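Local coordinates for mandelate racemase/muconate lactonizing enzyme-like protein (Roseovarius sp. TM1035, PDB 3RCY) that belongs to the enolase superfamily, binds magnesium, and probably catalyses a magnesium-dependent isomerisation or related reaction on an acid substrate, at residues Arg110-Pro113 and Val114-Leu117; Tyr133-Pro136 and His137-Ile140; Pro316-Trp319 and Ala320-His324; Glu372-Ala375 and Arg376-Tyr380. One frame throughout, in Å; residues are numbered along the deposited sequence.

Four local contacts are spread over the two domains of an enolase-superfamily subunit. Contacts 1 and 3 are the pair that touch: their centres lie 14 Å apart, and Trp115 N probably donates a hydrogen bond to His324 ND1 at 3.2 Å, tying the loop after helix 89-110 to barrel helix 316-327. Contact 3 is also the one near the middle of the chain, with the Glu318 side chain about 11 Å from the bound magnesium ion. Contact 4 comes within about 8 Å of contact 3, nearest atoms. Contact 2 touches none of the others, its nearest atoms about 11 Å from contact 3 and its centre 40 Å from that of contact 1.

Contact 1 of 4, residues Arg110-Pro113 and Val114-Leu117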
loop_
_atom_site.group_PDB
_atom_site.type_symbol
_atom_site.label_atom_id
_atom_site.label_comp_id
_atom_site.label_asym_id
_atom_site.label_seq_id
_atom_site.Cartn_x
_atom_site.Cartn_y
_atom_site.Cartn_z
ATOM N N ARG A 110 32.126 28.259 25.690
ATOM C CA ARG A 110 33.083 27.329 25.083
ATOM C C ARG A 110 34.225 28.038 24.350
ATOM O O ARG A 110 35.229 27.408 24.021
ATOM C CB ARG A 110 32.372 26.429 24.077
ATOM C CG ARG A 110 31.238 25.614 24.641
ATOM C CD ARG A 110 31.642 24.192 24.893
ATOM N NE ARG A 110 30.482 23.377 25.255
ATOM C CZ ARG A 110 30.084 23.165 26.503
ATOM N NH1 ARG A 110 30.757 23.699 27.519
ATOM N NH2 ARG A 110 29.014 22.413 26.735
ATOM N N GLY A 111 34.048 29.328 24.071
ATOM C CA GLY A 111 34.997 30.091 23.244
ATOM C C GLY A 111 35.011 29.641 21.782
ATOM O O GLY A 111 36.044 29.730 21.114
ATOM N N ARG A 112 33.870 29.152 21.291
ATOM C CA ARG A 112 33.747 28.639 19.913
ATOM C C ARG A 112 32.478 29.149 19.232
ATOM O O ARG A 112 31.483 29.439 19.909
ATOM C CB ARG A 112 33.743 27.095 19.896
ATOM C CG ARG A 112 35.013 26.421 20.475
ATOM C CD ARG A 112 36.289 26.638 19.618
ATOM N NE ARG A 112 36.179 26.064 18.268
ATOM C CZ ARG A 112 36.463 26.716 17.139
ATOM N NH1 ARG A 112 36.903 27.975 17.168
ATOM N NH2 ARG A 112 36.327 26.103 15.973
ATOM N N PRO A 113 32.491 29.240 17.890
ATOM C CA PRO A 113 31.237 29.521 17.189
ATOM C C PRO A 113 30.246 28.384 17.391
ATOM O O PRO A 113 30.653 27.243 17.637
ATOM C CB PRO A 113 31.651 29.606 15.718
ATOM C CG PRO A 113 33.020 29.049 15.642
ATOM C CD PRO A 113 33.647 29.147 16.978
ATOM N N VAL A 114 28.957 28.694 17.305
ATOM C CA VAL A 114 27.916 27.679 17.473
ATOM C C VAL A 114 28.111 26.471 16.532
ATOM O O VAL A 114 28.024 25.324 16.979
ATOM C CB VAL A 114 26.498 28.305 17.348
ATOM C CG1 VAL A 114 25.404 27.228 17.266
ATOM C CG2 VAL A 114 26.232 29.241 18.530
ATOM N N TRP A 115 28.396 26.718 15.253
ATOM C CA TRP A 115 28.582 25.610 14.289
ATOM C C TRP A 115 29.643 24.597 14.732
ATOM O O TRP A 115 29.520 23.398 14.444
ATOM C CB TRP A 115 28.866 26.107 12.851
ATOM C CG TRP A 115 30.085 26.977 12.687
ATOM C CD1 TRP A 115 30.102 28.335 12.536
ATOM C CD2 TRP A 115 31.459 26.552 12.627
ATOM N NE1 TRP A 115 31.394 28.782 12.401
ATOM C CE2 TRP A 115 32.247 27.712 12.455
ATOM C CE3 TRP A 115 32.099 25.308 12.707
ATOM C CZ2 TRP A 115 33.646 27.668 12.375
ATOM C CZ3 TRP A 115 33.487 25.262 12.632
ATOM C CH2 TRP A 115 34.244 26.440 12.463
ATOM N N ALA A 116 30.680 25.074 15.429
ATOM C CA ALA A 116 31.750 24.197 15.907
ATOM C C ALA A 116 31.237 23.206 16.958
ATOM O O ALA A 116 31.832 22.142 17.144
ATOM C CB ALA A 116 32.945 25.010 16.451
ATOM N N LEU A 117 30.126 23.554 17.617
ATOM C CA LEU A 117 29.499 22.688 18.623
ATOM C C LEU A 117 28.481 21.714 18.017
ATOM O O LEU A 117 27.969 20.832 18.708
ATOM C CB LEU A 117 28.820 23.530 19.728
ATOM C CG LEU A 117 29.637 24.653 20.390
ATOM C CD1 LEU A 117 28.809 25.407 21.436
ATOM C CD2 LEU A 117 30.963 24.143 21.004
#
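Pro113 packs against the indole of Trp115, with CB 3.8 Å from the centroid of the five-membered ring and 26° off its normal, a CH-pi contact over one face. On that same face Pro113 CG sits 3.5 Å from Trp115 CE2. Trp115 CG stands between its own backbone N and carbonyl carbon, which swings the indole back over the proline that precedes it by two. A second apolar contact is made by Leu117, whose CD2 lies 3.9 Å from Arg110 CG. The Arg112 chain, bent at chi2 and chi3, packs its guanidinium on a methyl, with NH2 3.6 Å from Ala116 CB and the guanidinium plane 85° from the indole.

Among polar contacts, Ala116 N gives Pro113 O a weak hydrogen bond of 3.1 Å, bent to 132°. Upstream, Gly111 is the C-prime residue of the Schellman motif that ends helix 89-110. Trp115 NE1 donates to Pro361 O.

Both guanidinium groups have glutamate partners outside the segments: Arg110 NH2 pairs with Glu69 of the same chain, and Arg112 NE with Glu69 of the second subunit. The chemistry thus divides the turn into an apolar seat for the indole and an arginine side that takes part in the subunit interface.

Contact 2 of 4, residues Tyr133-Pro136 and His137-Ile140; sequences YPLP and HHPI
His138 lays its imidazole alongside Leu135, and ND1 accepts the Leu135 backbone N-H at 2.9 Å with an angle of 156°. The donor lies 38° out of the ring plane, so it approaches obliquely. In the other direction His138 N donates to Leu135 O at 3.0 Å, giving the two residues a reciprocal pair of bonds. The ring is set beside the leucine by a chi1 of -69°, and Leu135 CB is 3.5 Å from His138 ND1. This is the compact part, and His138 is buried, its NE2 bonded to Glu152 OE1 of helix 147-159.

His137 is exposed, yet held: His138 CD2 stands 3.4 Å above its ring plane, toward the rim, its CE1 is 3.8 Å from Leu135 CB, and its NE2 shares Glu152 OE1. The looser side is the exposed Pro136 and the Pro134-Ile140 contact, where the side chains cross at about a right angle, Ile140 CD1 3.8 Å from Pro134 CG. A water donates to both Leu135 O (2.9 Å) and His138 O, bridging the two carbonyls.

The backbone is a type I beta turn from Leu135 to His138, within the loop that leads from strand 126-131 to helix 140-143 of the barrel domain.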
loop_
_atom_site.group_PDB
_atom_site.type_symbol
_atom_site.label_atom_id
_atom_site.label_comp_id
_atom_site.label_asym_id
_atom_site.label_seq_id
_atom_site.Cartn_x
_atom_site.Cartn_y
_atom_site.Cartn_z
ATOM N N TYR A 133 12.702 42.060 -4.314
ATOM C CA TYR A 133 12.108 43.252 -3.691
ATOM C C TYR A 133 12.119 44.407 -4.689
ATOM O O TYR A 133 12.950 44.413 -5.610
ATOM C CB TYR A 133 12.886 43.644 -2.430
ATOM C CG TYR A 133 12.797 42.627 -1.311
ATOM C CD1 TYR A 133 11.638 42.514 -0.544
ATOM C CD2 TYR A 133 13.871 41.775 -1.024
ATOM C CE1 TYR A 133 11.540 41.582 0.489
ATOM C CE2 TYR A 133 13.789 40.836 0.013
ATOM C CZ TYR A 133 12.614 40.748 0.760
ATOM O OH TYR A 133 12.501 39.839 1.782
ATOM N N PRO A 134 11.203 45.387 -4.516
ATOM C CA PRO A 134 11.193 46.544 -5.411
ATOM C C PRO A 134 12.537 47.261 -5.396
ATOM O O PRO A 134 13.148 47.428 -4.333
ATOM C CB PRO A 134 10.108 47.457 -4.816
ATOM C CG PRO A 134 9.268 46.578 -3.971
ATOM C CD PRO A 134 10.159 45.480 -3.477
ATOM N N LEU A 135 13.005 47.638 -6.579
ATOM C CA LEU A 135 14.135 48.544 -6.725
ATOM C C LEU A 135 13.664 49.975 -6.429
ATOM O O LEU A 135 12.458 50.216 -6.353
ATOM C CB LEU A 135 14.725 48.416 -8.138
ATOM C CG LEU A 135 15.407 47.070 -8.446
ATOM C CD1 LEU A 135 15.923 47.031 -9.883
ATOM C CD2 LEU A 135 16.541 46.771 -7.457
ATOM N N PRO A 136 14.598 50.929 -6.246
ATOM C CA PRO A 136 14.194 52.291 -5.823
ATOM C C PRO A 136 13.227 53.039 -6.754
ATOM O O PRO A 136 12.486 53.905 -6.290
ATOM C CB PRO A 136 15.527 53.035 -5.729
ATOM C CG PRO A 136 16.518 51.962 -5.421
ATOM C CD PRO A 136 16.065 50.777 -6.231
ATOM N N HIS A 137 13.220 52.709 -8.043
ATOM C CA HIS A 137 12.306 53.359 -8.996
ATOM C C HIS A 137 10.967 52.622 -9.158
ATOM O O HIS A 137 10.073 53.104 -9.856
ATOM C CB HIS A 137 12.983 53.512 -10.358
ATOM C CG HIS A 137 13.215 52.210 -11.062
ATOM N ND1 HIS A 137 14.017 51.217 -10.541
ATOM C CD2 HIS A 137 12.744 51.734 -12.240
ATOM C CE1 HIS A 137 14.034 50.189 -11.371
ATOM N NE2 HIS A 137 13.270 50.479 -12.409
ATOM N N HIS A 138 10.837 51.458 -8.520
ATOM C CA HIS A 138 9.610 50.666 -8.599
ATOM C C HIS A 138 8.576 51.165 -7.597
ATOM O O HIS A 138 8.857 51.195 -6.396
ATOM C CB HIS A 138 9.884 49.190 -8.284
ATOM C CG HIS A 138 10.695 48.475 -9.317
ATOM N ND1 HIS A 138 11.473 47.376 -9.017
ATOM C CD2 HIS A 138 10.847 48.693 -10.644
ATOM C CE1 HIS A 138 12.060 46.942 -10.117
ATOM N NE2 HIS A 138 11.695 47.722 -11.119
ATOM N N PRO A 139 7.368 51.525 -8.072
ATOM C CA PRO A 139 6.284 51.748 -7.101
ATOM C C PRO A 139 5.980 50.426 -6.390
ATOM O O PRO A 139 5.826 49.387 -7.051
ATOM C CB PRO A 139 5.098 52.185 -7.976
ATOM C CG PRO A 139 5.687 52.527 -9.323
ATOM C CD PRO A 139 6.910 51.671 -9.466
ATOM N N ILE A 140 5.928 50.469 -5.060
ATOM C CA ILE A 140 5.836 49.271 -4.222
ATOM C C ILE A 140 4.619 48.388 -4.540
ATOM O O ILE A 140 4.771 47.195 -4.820
ATOM C CB ILE A 140 5.847 49.631 -2.701
ATOM C CG1 ILE A 140 7.019 50.564 -2.348
ATOM C CG2 ILE A 140 5.842 48.364 -1.827
ATOM C CD1 ILE A 140 8.398 49.923 -2.422
HETATM O O HOH W 1 10.700 51.100 -4.271
#

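Contact 3 of 4, residues Pro316-Trp319 and Ala320-His324; sequences PVEW and AANVH
One face of the Trp319 indole is met by Val323, whose CG2 lies 4.2 Å from the centroid of the five-membered ring and 17° off the normal, a CH-pi contact set somewhat toward the rim. The nearest ring carbon is Trp319 CE2, 4.0 Å from Val323 CG2. Trp319 CG is anti to the backbone N (chi1 -173°), which carries the indole outward from the helix, while Val323, one turn on, has CG2 beside its own backbone N and so leans that methyl toward the ring. The two side chains pass at a slant. Ile358 of strand 357-358 touches both Trp319 and Val323, and Trp319 NE1 makes a weak hydrogen bond to Ser337 OG.

The residues belong to helix 316-327, one of the helices around the mixed sheet of the enolase-type barrel, and its i to i+4 bonds run without a break through these two segments. Asn322 N donates to Glu318 O at 3.0 Å and 164°, and Val323 N to Trp319 O at 3.0 Å. Near the start, Ala320 N reaches Pro316 O at 2.9 Å.

The amide of Asn322 packs against the preceding turn, CG 3.3 Å from Glu318 O, but its polar partner lies elsewhere: ND2 is bonded to His311 O. Glu318, one turn before Asn322 and on the same side of the helix, extends its chain and gives OE2 to Gly286 N, while its backbone N is taken up by Glu40 OE1, a residue of strand 36-41.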
loop_
_atom_site.group_PDB
_atom_site.type_symbol
_atom_site.label_atom_id
_atom_site.label_comp_id
_atom_site.label_asym_id
_atom_site.label_seq_id
_atom_site.Cartn_x
_atom_site.Cartn_y
_atom_site.Cartn_z
ATOM N N PRO A 316 17.780 39.518 11.963
ATOM C CA PRO A 316 19.121 38.988 11.729
ATOM C C PRO A 316 19.606 38.029 12.820
ATOM O O PRO A 316 20.613 37.344 12.628
ATOM C CB PRO A 316 19.986 40.250 11.720
ATOM C CG PRO A 316 19.243 41.211 12.610
ATOM C CD PRO A 316 17.805 40.951 12.312
ATOM N N VAL A 317 18.918 38.004 13.957
ATOM C CA VAL A 317 19.268 37.085 15.041
ATOM C C VAL A 317 18.832 35.670 14.671
ATOM O O VAL A 317 19.623 34.731 14.762
ATOM C CB VAL A 317 18.663 37.516 16.417
ATOM C CG1 VAL A 317 18.891 36.435 17.472
ATOM C CG2 VAL A 317 19.279 38.837 16.884
ATOM N N GLU A 318 17.582 35.514 14.234
ATOM C CA GLU A 318 17.157 34.214 13.726
ATOM C C GLU A 318 18.018 33.803 12.530
ATOM O O GLU A 318 18.361 32.637 12.379
ATOM C CB GLU A 318 15.677 34.198 13.340
ATOM C CG GLU A 318 15.172 32.773 13.146
ATOM C CD GLU A 318 13.884 32.683 12.359
ATOM O OE1 GLU A 318 13.763 33.352 11.303
ATOM O OE2 GLU A 318 12.999 31.915 12.782
ATOM N N TRP A 319 18.387 34.774 11.697
ATOM C CA TRP A 319 19.238 34.497 10.545
ATOM C C TRP A 319 20.616 33.977 10.956
ATOM O O TRP A 319 21.160 33.101 10.298
ATOM C CB TRP A 319 19.377 35.738 9.669
ATOM C CG TRP A 319 20.102 35.494 8.389
ATOM C CD1 TRP A 319 19.752 34.619 7.389
ATOM C CD2 TRP A 319 21.301 36.135 7.956
ATOM N NE1 TRP A 319 20.665 34.682 6.364
ATOM C CE2 TRP A 319 21.624 35.607 6.682
ATOM C CE3 TRP A 319 22.139 37.108 8.519
ATOM C CZ2 TRP A 319 22.748 36.022 5.963
ATOM C CZ3 TRP A 319 23.264 37.516 7.802
ATOM C CH2 TRP A 319 23.552 36.976 6.539
ATOM N N ALA A 320 21.180 34.525 12.034
ATOM C CA ALA A 320 22.460 34.029 12.554
ATOM C C ALA A 320 22.354 32.563 12.985
ATOM O O ALA A 320 23.258 31.767 12.711
ATOM C CB ALA A 320 22.968 34.895 13.703
ATOM N N ALA A 321 21.250 32.212 13.639
ATOM C CA ALA A 321 20.976 30.816 13.985
ATOM C C ALA A 321 20.960 29.947 12.729
ATOM O O ALA A 321 21.613 28.896 12.688
ATOM C CB ALA A 321 19.662 30.676 14.782
ATOM N N ASN A 322 20.252 30.411 11.699
ATOM C CA ASN A 322 20.203 29.723 10.400
ATOM C C ASN A 322 21.591 29.439 9.817
ATOM O O ASN A 322 21.835 28.370 9.253
ATOM C CB ASN A 322 19.396 30.539 9.385
ATOM C CG ASN A 322 17.923 30.651 9.745
ATOM O OD1 ASN A 322 17.438 30.002 10.667
ATOM N ND2 ASN A 322 17.204 31.478 9.001
ATOM N N VAL A 323 22.484 30.418 9.938
ATOM C CA VAL A 323 23.815 30.322 9.352
ATOM C C VAL A 323 24.675 29.282 10.067
ATOM O O VAL A 323 25.311 28.452 9.412
ATOM C CB VAL A 323 24.506 31.714 9.282
ATOM C CG1 VAL A 323 25.986 31.584 8.918
ATOM C CG2 VAL A 323 23.781 32.603 8.260
ATOM N N HIS A 324 24.686 29.313 11.401
ATOM C CA HIS A 324 25.408 28.288 12.173
ATOM C C HIS A 324 24.872 26.872 11.942
ATOM O O HIS A 324 25.648 25.908 11.811
ATOM C CB HIS A 324 25.395 28.651 13.658
ATOM C CG HIS A 324 26.296 29.797 13.970
ATOM N ND1 HIS A 324 27.640 29.633 14.220
ATOM C CD2 HIS A 324 26.068 31.132 13.979
ATOM C CE1 HIS A 324 28.194 30.815 14.419
ATOM N NE2 HIS A 324 27.264 31.744 14.267
#

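Contact 4 of 4, residues Glu372-Ala375 and Arg376-Tyr380; sequences EALA and RANPY
The single turn of helix 372-376 is closed by Arg376 N to Glu372 O (3.0 Å) and Ala377 N to Ala373 O (2.9 Å), after which Asn378 N turns to Ala375 O at 3.1 Å from well above the carbonyl plane.

Across this turn Glu372 and Arg376 lie side by side in the i, i+4 spacing of a helical salt bridge. Arg376 NE donates to Glu372 OE2 at 3.0 Å and 158°, using the anti lone pair of that oxygen, and Arg376 NH1 adds a longer bond of 3.3 Å to the same atom. Both bonds run in the guanidinium plane, so the arginine offers its NE edge, while the carboxylate is turned 50° against it. What brings OE2 level with the straight arginine is an extended glutamate chain, starting from a chi1 of -175°. The other oxygen, OE1, is taken by Lys28. On the buried side, Ala375 packs on Ile10 of strand 4-12 and Leu346 of helix 341-346.

With one carboxylate shared between an arginine and a lysine, Glu372 is probably kept ionised, which is consistent with a charge link that ties the start of this short helix to Lys28 of strand 24-31.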
loop_
_atom_site.group_PDB
_atom_site.type_symbol
_atom_site.label_atom_id
_atom_site.label_comp_id
_atom_site.label_asym_id
_atom_site.label_seq_id
_atom_site.Cartn_x
_atom_site.Cartn_y
_atom_site.Cartn_z
ATOM N N GLU A 372 21.437 46.592 20.991
ATOM C CA GLU A 372 20.284 46.661 21.880
ATOM C C GLU A 372 19.643 48.047 21.892
ATOM O O GLU A 372 18.421 48.161 21.860
ATOM C CB GLU A 372 20.660 46.239 23.304
ATOM C CG GLU A 372 19.456 46.183 24.242
ATOM C CD GLU A 372 19.778 45.591 25.593
ATOM O OE1 GLU A 372 20.805 44.885 25.721
ATOM O OE2 GLU A 372 18.988 45.831 26.530
ATOM N N ALA A 373 20.469 49.092 21.926
ATOM C CA ALA A 373 19.976 50.471 21.918
ATOM C C ALA A 373 19.128 50.774 20.673
ATOM O O ALA A 373 18.067 51.392 20.774
ATOM C CB ALA A 373 21.139 51.473 22.055
ATOM N N LEU A 374 19.595 50.329 19.508
ATOM C CA LEU A 374 18.844 50.495 18.263
ATOM C C LEU A 374 17.489 49.774 18.301
ATOM O O LEU A 374 16.470 50.349 17.901
ATOM C CB LEU A 374 19.666 50.016 17.062
ATOM C CG LEU A 374 19.032 50.130 15.670
ATOM C CD1 LEU A 374 18.829 51.594 15.246
ATOM C CD2 LEU A 374 19.886 49.388 14.651
ATOM N N ALA A 375 17.473 48.527 18.780
ATOM C CA ALA A 375 16.219 47.774 18.902
ATOM C C ALA A 375 15.224 48.487 19.816
ATOM O O ALA A 375 14.043 48.599 19.489
ATOM C CB ALA A 375 16.479 46.358 19.407
ATOM N N ARG A 376 15.710 48.963 20.960
ATOM C CA ARG A 376 14.873 49.701 21.913
ATOM C C ARG A 376 14.422 51.068 21.378
ATOM O O ARG A 376 13.342 51.545 21.729
ATOM C CB ARG A 376 15.589 49.857 23.256
ATOM C CG ARG A 376 15.842 48.546 23.971
ATOM C CD ARG A 376 16.293 48.780 25.405
ATOM N NE ARG A 376 16.496 47.519 26.117
ATOM C CZ ARG A 376 15.517 46.777 26.633
ATOM N NH1 ARG A 376 15.803 45.644 27.260
ATOM N NH2 ARG A 376 14.251 47.155 26.514
ATOM N N ALA A 377 15.237 51.682 20.523
ATOM C CA ALA A 377 14.873 52.954 19.884
ATOM C C ALA A 377 13.842 52.746 18.771
ATOM O O ALA A 377 13.338 53.709 18.186
ATOM C CB ALA A 377 16.118 53.667 19.342
ATOM N N ASN A 378 13.521 51.484 18.489
ATOM C CA ASN A 378 12.555 51.155 17.449
ATOM C C ASN A 378 11.437 50.240 17.967
ATOM O O ASN A 378 11.352 49.079 17.561
ATOM C CB ASN A 378 13.270 50.531 16.236
ATOM C CG ASN A 378 14.068 51.551 15.439
ATOM O OD1 ASN A 378 15.234 51.830 15.743
ATOM N ND2 ASN A 378 13.449 52.100 14.404
ATOM N N PRO A 379 10.575 50.762 18.871
ATOM C CA PRO A 379 9.517 49.921 19.432
ATOM C C PRO A 379 8.405 49.668 18.423
ATOM O O PRO A 379 8.284 50.392 17.430
ATOM C CB PRO A 379 8.985 50.762 20.604
ATOM C CG PRO A 379 9.208 52.172 20.174
ATOM C CD PRO A 379 10.494 52.153 19.370
ATOM N N TYR A 380 7.599 48.643 18.671
ATOM C CA TYR A 380 6.457 48.390 17.815
ATOM C C TYR A 380 5.207 48.999 18.440
ATOM O O TYR A 380 4.858 48.671 19.570
ATOM C CB TYR A 380 6.266 46.897 17.562
ATOM C CG TYR A 380 5.010 46.589 16.777
ATOM C CD1 TYR A 380 4.879 47.009 15.454
ATOM C CD2 TYR A 380 3.951 45.881 17.358
ATOM C CE1 TYR A 380 3.736 46.744 14.725
ATOM C CE2 TYR A 380 2.795 45.601 16.632
ATOM C CZ TYR A 380 2.700 46.029 15.315
ATOM O OH TYR A 380 1.572 45.771 14.572
#